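Local coordinates for hypothetical protein, GDSL-like Lipase/Acylhydrolase family protein (Bacteroides uniformis, PDB 4M8K) that is a putative GDSL-like lipase or acylhydrolase, probably hydrolysing ester bonds of a substrate that has not been identified, at residues Ala95-Ser98 with Asp99-Phe102; Gly137-Lys140 with Ala141-Tyr144; Met182-Ile185 with Cys186-Tyr189. One frame throughout, in Å; residues are numbered along the deposited sequence.

In the fold
The protein has the core expected of the GDSL (SGNH) hydrolase family, a five-stranded parallel sheet flanked by helices, and the three contacts lie toward its periphery. Contacts 1 and 2 sit in surface loops whose centres are 13 Å apart; Ser98 OG of contact 1 bonds Lys140 NZ of contact 2 at 2.9 Å. Contact 3, on helix 176-189, lies 18 Å from contact 2 between centres, and the two touch where Trp138 CZ2 comes 3.8 Å from Tyr189 OH; both residues also pack on Ala155 of helix 146-160. Contacts 1 and 3 do not touch, their nearest atoms being about 8 Å apart, so contact 2 links them.

Contact 1 (Ala95-Ser98 with Asp99-Phe102); sequences ADYS and DRSF
Arg100 reaches back over the ring of Tyr97 and lays CD on one of its faces, 3.8 Å from the ring centroid and only 6° off the ring normal, a CH-pi contact. Beyond CD the guanidinium continues nearly parallel to the ring, with the planes 10° apart. Arg100 CZ stands 4.7 Å from the Tyr97 centroid and to one side of it, so the stack is offset and the cation-pi contact off-centre. The bend of the arginine chain at chi3 (73°) turns the guanidinium back toward Asp99. There Arg100 NE bonds Asp99 OD1 at 2.9 Å and Arg100 NH2 bonds Asp99 OD2 at the same length, a side-on, two-nitrogen salt bridge in which both oxygens lie close to the guanidinium plane. A backbone bond from Arg100 N to Tyr97 O, 2.9 Å long, closes the turn between the two residues. A lysine in place of Arg100, with a single nitrogen and no flat group, would probably leave one Asp99 oxygen without its mate and the tyrosine ring without its off-centre stacked partner.

Farther out, Asp96 OD1 accepts Ser98 N at 3.0 Å in an Asx turn that shapes the chain just ahead of the bend. A water donates to Asp96 O at 2.6 Å and, weakly, to Asp99 OD2. One residue on from the arginine, Ser101 OG is hydrogen-bonded to His89 ND1, tying this surface loop, which lies between strands 75-81 and 114-118, to a preceding part of the same connection. Two bonds fix the rotation of the guanidinium, and its charge is probably balanced in large part by the Asp99 carboxylate.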
loop_
_atom_site.group_PDB
_atom_site.type_symbol
_atom_site.label_atom_id
_atom_site.label_comp_id
_atom_site.label_asym_id
_atom_site.label_seq_id
_atom_site.Cartn_x
_atom_site.Cartn_y
_atom_site.Cartn_z
ATOM N N ALA A 95 7.238 18.058 6.729
ATOM C CA ALA A 95 7.628 18.252 5.336
ATOM C C ALA A 95 6.403 18.157 4.391
ATOM O O ALA A 95 5.453 17.495 4.679
ATOM C CB ALA A 95 8.635 17.230 4.938
ATOM N N ASP A 96 6.472 18.830 3.243
ATOM C CA ASP A 96 5.439 18.760 2.246
ATOM C C ASP A 96 5.667 17.548 1.320
ATOM O O ASP A 96 6.558 17.549 0.497
ATOM C CB ASP A 96 5.391 20.033 1.425
ATOM C CG ASP A 96 4.091 20.171 0.729
ATOM O OD1 ASP A 96 3.743 19.321 -0.102
ATOM O OD2 ASP A 96 3.392 21.118 1.060
ATOM N N TYR A 97 4.835 16.523 1.464
ATOM C CA TYR A 97 4.977 15.315 0.676
ATOM C C TYR A 97 4.032 15.310 -0.560
ATOM O O TYR A 97 3.643 14.249 -1.068
ATOM C CB TYR A 97 4.767 14.113 1.587
ATOM C CG TYR A 97 6.016 13.597 2.292
ATOM C CD1 TYR A 97 7.197 14.359 2.387
ATOM C CD2 TYR A 97 6.018 12.327 2.861
ATOM C CE1 TYR A 97 8.336 13.835 2.995
ATOM C CE2 TYR A 97 7.136 11.815 3.468
ATOM C CZ TYR A 97 8.300 12.538 3.517
ATOM O OH TYR A 97 9.359 11.973 4.184
ATOM N N SER A 98 3.663 16.498 -1.033
ATOM C CA SER A 98 2.815 16.640 -2.230
ATOM C C SER A 98 3.525 16.080 -3.439
ATOM O O SER A 98 2.902 15.900 -4.494
ATOM C CB SER A 98 2.480 18.133 -2.528
ATOM O OG SER A 98 1.844 18.736 -1.428
ATOM N N ASP A 99 4.837 15.915 -3.355
ATOM C CA ASP A 99 5.599 15.340 -4.433
ATOM C C ASP A 99 5.577 13.791 -4.429
ATOM O O ASP A 99 6.029 13.207 -5.377
ATOM C CB ASP A 99 7.078 15.828 -4.401
ATOM C CG ASP A 99 7.826 15.456 -3.133
ATOM O OD1 ASP A 99 7.235 14.974 -2.146
ATOM O OD2 ASP A 99 9.061 15.690 -3.089
ATOM N N ARG A 100 5.053 13.124 -3.400
ATOM C CA ARG A 100 5.176 11.670 -3.293
ATOM C C ARG A 100 4.069 10.942 -2.570
ATOM O O ARG A 100 4.181 9.725 -2.365
ATOM C CB ARG A 100 6.465 11.289 -2.555
ATOM C CG ARG A 100 6.469 11.729 -1.075
ATOM C CD ARG A 100 7.908 11.691 -0.483
ATOM N NE ARG A 100 8.682 12.790 -1.016
ATOM C CZ ARG A 100 9.982 12.953 -0.805
ATOM N NH1 ARG A 100 10.696 12.057 -0.110
ATOM N NH2 ARG A 100 10.572 13.988 -1.320
ATOM N N SER A 101 3.002 11.629 -2.217
ATOM C CA SER A 101 1.981 11.013 -1.411
ATOM C C SER A 101 1.185 10.037 -2.237
ATOM O O SER A 101 1.189 10.156 -3.467
ATOM C CB SER A 101 1.097 12.098 -0.806
ATOM O OG SER A 101 0.547 12.894 -1.816
ATOM N N PHE A 102 0.492 9.087 -1.589
ATOM C CA PHE A 102 -0.202 8.027 -2.348
ATOM C C PHE A 102 -1.147 8.711 -3.325
ATOM O O PHE A 102 -1.304 8.284 -4.433
ATOM C CB PHE A 102 -1.012 7.087 -1.468
ATOM C CG PHE A 102 -0.209 5.990 -0.803
ATOM C CD1 PHE A 102 1.054 6.199 -0.332
ATOM C CD2 PHE A 102 -0.772 4.747 -0.640
ATOM C CE1 PHE A 102 1.782 5.164 0.232
ATOM C CE2 PHE A 102 -0.090 3.732 -0.019
ATOM C CZ PHE A 102 1.195 3.935 0.410
HETATM O O HOH W 1 8.886 16.925 -0.369
#

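Contact 2 (Gly137-Lys140 with Ala141-Tyr144); sequences GWTK and ADLY
Thr139 and Asp142 exchange bonds in the pattern of a capping box at the entry to a short 3-10 turn, in the loop that leads into helix 146-160. The threonine hydroxyl OG1 accepts Asp142 N at 2.9 Å, while Asp142 OD2 accepts Thr139 N at 3.0 Å in an almost straight bond (177°), the donor approaching from above the carboxylate plane. With chi1 at 72°, OG1 is placed between the threonine's own N and carbonyl carbon, facing the amide three residues on. Asp142 OD2 also accepts Gln134 NE2, so one oxygen takes two bonds.

This is the compact part of the contact. Leu143 N donates to Lys140 O at 3.0 Å, the i to i+3 bond of a 3-10 turn, with a weak second reach to Thr139 O. The leucine side chain is buried: CG lies 3.3 Å from Thr139 O, and CD2 approaches Trp138 CD1 obliquely at 4.0 Å. The indole in turn sends NE1 to Gln134 O, meets the ring of Tyr152 edge-to-face and packs on Cys151 and Ala155. Trp138 and Leu143 thus attach the inner side of the turn to helix 146-160.

The lysine end is looser. Lys140 is exposed, and its chain, bent at chi2 (65°) and again at chi4, curls over toward Tyr144, beside Ser98 of the neighbouring loop. Its ammonium is hydrogen-bonded to Ser98 OG; the bond from NZ to Tyr144 OH is weak, and the position of that hydroxyl is less certain. The clearer contact with the tyrosine ring is made by the methylene next to the nitrogen, Lys140 CE, 3.6 Å from Tyr144 CE2.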
loop_
_atom_site.group_PDB
_atom_site.type_symbol
_atom_site.label_atom_id
_atom_site.label_comp_id
_atom_site.label_asym_id
_atom_site.label_seq_id
_atom_site.Cartn_x
_atom_site.Cartn_y
_atom_site.Cartn_z
ATOM N N GLY A 137 -15.635 17.212 -1.960
ATOM C CA GLY A 137 -15.271 18.635 -1.815
ATOM C C GLY A 137 -13.821 18.903 -1.389
ATOM O O GLY A 137 -13.494 19.990 -0.911
ATOM N N TRP A 138 -12.957 17.917 -1.570
ATOM C CA TRP A 138 -11.580 17.984 -1.078
ATOM C C TRP A 138 -10.797 19.124 -1.704
ATOM O O TRP A 138 -10.619 19.188 -2.948
ATOM C CB TRP A 138 -10.859 16.699 -1.370
ATOM C CG TRP A 138 -11.550 15.444 -0.884
ATOM C CD1 TRP A 138 -11.514 14.934 0.361
ATOM C CD2 TRP A 138 -12.362 14.562 -1.652
ATOM N NE1 TRP A 138 -12.235 13.785 0.434
ATOM C CE2 TRP A 138 -12.741 13.505 -0.798
ATOM C CE3 TRP A 138 -12.775 14.538 -2.984
ATOM C CZ2 TRP A 138 -13.562 12.465 -1.210
ATOM C CZ3 TRP A 138 -13.586 13.492 -3.407
ATOM C CH2 TRP A 138 -13.980 12.475 -2.513
ATOM N N THR A 139 -10.280 19.998 -0.853
ATOM C CA THR A 139 -9.240 20.968 -1.277
ATOM C C THR A 139 -7.853 20.409 -1.083
ATOM O O THR A 139 -7.640 19.469 -0.310
ATOM C CB THR A 139 -9.368 22.274 -0.500
ATOM O OG1 THR A 139 -8.944 22.092 0.867
ATOM C CG2 THR A 139 -10.841 22.802 -0.519
ATOM N N LYS A 140 -6.887 20.992 -1.762
ATOM C CA LYS A 140 -5.476 20.645 -1.483
ATOM C C LYS A 140 -5.170 20.779 0.029
ATOM O O LYS A 140 -4.545 19.899 0.630
ATOM C CB LYS A 140 -4.557 21.523 -2.294
ATOM C CG LYS A 140 -3.046 21.400 -1.980
ATOM C CD LYS A 140 -2.511 20.046 -2.313
ATOM C CE LYS A 140 -1.123 19.834 -1.721
ATOM N NZ LYS A 140 -0.092 20.840 -2.112
ATOM N N ALA A 141 -5.648 21.872 0.616
ATOM C CA ALA A 141 -5.423 22.128 2.056
ATOM C C ALA A 141 -5.955 20.976 2.919
ATOM O O ALA A 141 -5.229 20.475 3.825
ATOM C CB ALA A 141 -6.020 23.461 2.476
ATOM N N ASP A 142 -7.191 20.536 2.616
ATOM C CA ASP A 142 -7.850 19.472 3.356
ATOM C C ASP A 142 -6.963 18.202 3.312
ATOM O O ASP A 142 -6.915 17.422 4.262
ATOM C CB ASP A 142 -9.141 19.064 2.720
ATOM C CG ASP A 142 -10.235 20.086 2.845
ATOM O OD1 ASP A 142 -10.193 20.863 3.801
ATOM O OD2 ASP A 142 -11.144 20.057 1.981
ATOM N N LEU A 143 -6.281 18.005 2.205
ATOM C CA LEU A 143 -5.638 16.730 1.925
ATOM C C LEU A 143 -4.282 16.552 2.621
ATOM O O LEU A 143 -3.668 15.504 2.462
ATOM C CB LEU A 143 -5.530 16.509 0.419
ATOM C CG LEU A 143 -6.843 16.306 -0.321
ATOM C CD1 LEU A 143 -6.626 16.327 -1.822
ATOM C CD2 LEU A 143 -7.476 15.005 0.091
ATOM N N TYR A 144 -3.852 17.571 3.369
ATOM C CA TYR A 144 -2.739 17.480 4.346
ATOM C C TYR A 144 -3.135 16.628 5.548
ATOM O O TYR A 144 -2.284 16.206 6.296
ATOM C CB TYR A 144 -2.254 18.899 4.779
ATOM C CG TYR A 144 -1.366 19.525 3.758
ATOM C CD1 TYR A 144 -0.003 19.270 3.788
ATOM C CD2 TYR A 144 -1.862 20.350 2.749
ATOM C CE1 TYR A 144 0.818 19.779 2.829
ATOM C CE2 TYR A 144 -1.031 20.855 1.761
ATOM C CZ TYR A 144 0.308 20.579 1.828
ATOM O OH TYR A 144 1.152 21.103 0.892
#

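Contact 3 (Met182-Ile185 with Cys186-Tyr189)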
loop_
_atom_site.group_PDB
_atom_site.type_symbol
_atom_site.label_atom_id
_atom_site.label_comp_id
_atom_site.label_asym_id
_atom_site.label_seq_id
_atom_site.Cartn_x
_atom_site.Cartn_y
_atom_site.Cartn_z
HETATM N N MSE A 182 -8.860 4.061 8.699
HETATM C CA MSE A 182 -8.814 3.254 7.444
HETATM C C MSE A 182 -9.949 2.233 7.433
HETATM O O MSE A 182 -10.574 2.005 6.401
HETATM C CB MSE A 182 -7.460 2.578 7.265
HETATM C CG MSE A 182 -6.536 3.586 6.663
HETATM SE SE MSE A 182 -4.823 2.866 6.032
HETATM C CE MSE A 182 -4.189 2.051 7.699
ATOM N N ASP A 183 -10.295 1.664 8.582
ATOM C CA ASP A 183 -11.320 0.625 8.575
ATOM C C ASP A 183 -12.677 1.240 8.292
ATOM O O ASP A 183 -13.449 0.711 7.513
ATOM C CB ASP A 183 -11.337 -0.144 9.885
ATOM C CG ASP A 183 -12.031 -1.482 9.745
ATOM O OD1 ASP A 183 -11.693 -2.278 8.886
ATOM O OD2 ASP A 183 -12.943 -1.753 10.475
ATOM N N GLU A 184 -12.950 2.359 8.938
ATOM C CA GLU A 184 -14.203 3.095 8.725
ATOM C C GLU A 184 -14.360 3.591 7.269
ATOM O O GLU A 184 -15.426 3.498 6.652
ATOM C CB GLU A 184 -14.265 4.294 9.669
ATOM C CG GLU A 184 -15.400 5.273 9.362
ATOM C CD GLU A 184 -16.789 4.652 9.471
ATOM O OE1 GLU A 184 -16.937 3.471 9.858
ATOM O OE2 GLU A 184 -17.773 5.352 9.186
ATOM N N ILE A 185 -13.291 4.160 6.734
ATOM C CA ILE A 185 -13.312 4.671 5.371
ATOM C C ILE A 185 -13.388 3.536 4.341
ATOM O O ILE A 185 -14.166 3.672 3.366
ATOM C CB ILE A 185 -12.093 5.631 5.099
ATOM C CG1 ILE A 185 -12.176 6.845 6.017
ATOM C CG2 ILE A 185 -12.083 6.102 3.661
ATOM C CD1 ILE A 185 -10.914 7.662 6.102
ATOM N N CYS A 186 -12.636 2.432 4.523
ATOM C CA CYS A 186 -12.833 1.242 3.712
ATOM C C CYS A 186 -14.285 0.781 3.725
ATOM O O CYS A 186 -14.864 0.486 2.672
ATOM C CB CYS A 186 -11.988 0.099 4.199
ATOM S SG CYS A 186 -10.225 0.324 3.774
ATOM N N ARG A 187 -14.885 0.744 4.897
ATOM C CA ARG A 187 -16.327 0.362 4.998
ATOM C C ARG A 187 -17.237 1.344 4.213
ATOM O O ARG A 187 -18.160 0.920 3.483
ATOM C CB ARG A 187 -16.745 0.234 6.465
ATOM C CG ARG A 187 -18.246 -0.159 6.652
ATOM C CD ARG A 187 -19.020 0.578 7.776
ATOM N NE ARG A 187 -18.895 2.052 7.711
ATOM C CZ ARG A 187 -19.608 2.849 6.913
ATOM N NH1 ARG A 187 -20.539 2.354 6.121
ATOM N NH2 ARG A 187 -19.408 4.166 6.916
ATOM N N HIS A 188 -16.971 2.643 4.326
ATOM C CA HIS A 188 -17.746 3.611 3.557
ATOM C C HIS A 188 -17.716 3.262 2.068
ATOM O O HIS A 188 -18.717 3.224 1.432
ATOM C CB HIS A 188 -17.214 5.033 3.761
ATOM C CG HIS A 188 -17.976 6.085 2.993
ATOM N ND1 HIS A 188 -19.084 6.741 3.514
ATOM C CD2 HIS A 188 -17.811 6.578 1.738
ATOM C CE1 HIS A 188 -19.572 7.580 2.613
ATOM N NE2 HIS A 188 -18.828 7.494 1.522
ATOM N N TYR A 189 -16.521 3.023 1.531
ATOM C CA TYR A 189 -16.347 2.804 0.104
ATOM C C TYR A 189 -16.525 1.337 -0.339
ATOM O O TYR A 189 -16.433 1.043 -1.537
ATOM C CB TYR A 189 -14.999 3.384 -0.342
ATOM C CG TYR A 189 -15.007 4.925 -0.371
ATOM C CD1 TYR A 189 -15.634 5.626 -1.396
ATOM C CD2 TYR A 189 -14.442 5.648 0.662
ATOM C CE1 TYR A 189 -15.619 7.015 -1.415
ATOM C CE2 TYR A 189 -14.457 7.024 0.675
ATOM C CZ TYR A 189 -15.023 7.704 -0.377
ATOM O OH TYR A 189 -15.029 9.088 -0.304
#
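Arg187 and Glu184 run side by side along the surface of helix 176-189, pointing the same way. At its base, CB of the arginine rests 3.5 Å from Asp183 O. The chain then bends at chi2 and chi3, bringing CD to 4.1 Å from Glu184 OE1. NE bonds that same OE1 at 3.2 Å, nearly straight at 172°, and at the tip NH2 reaches Glu184 OE2 at 3.0 Å. The salt bridge is therefore side-on, one nitrogen to each oxygen. Both oxygens lie near the guanidinium plane, yet the nitrogens stand well above that of the carboxylate, the two planes being turned 40° apart.

Under this pair the backbone keeps alpha-helical i to i+4 bonding, including Cys186 N to Met182 O at 2.8 Å. The helix is the crossover of a beta-alpha-beta unit joining the parallel strands 165-170 and 192-195. Its buried side carries Met182, a selenomethionine, and Cys186, both against Asn168, while Ile185 packs on Phe150 of helix 146-160. Ile185 CG2 also meets the edge of the Tyr189 ring, 3.8 Å from CD2, and His188 CD2 sits 3.5 Å above that ring's face.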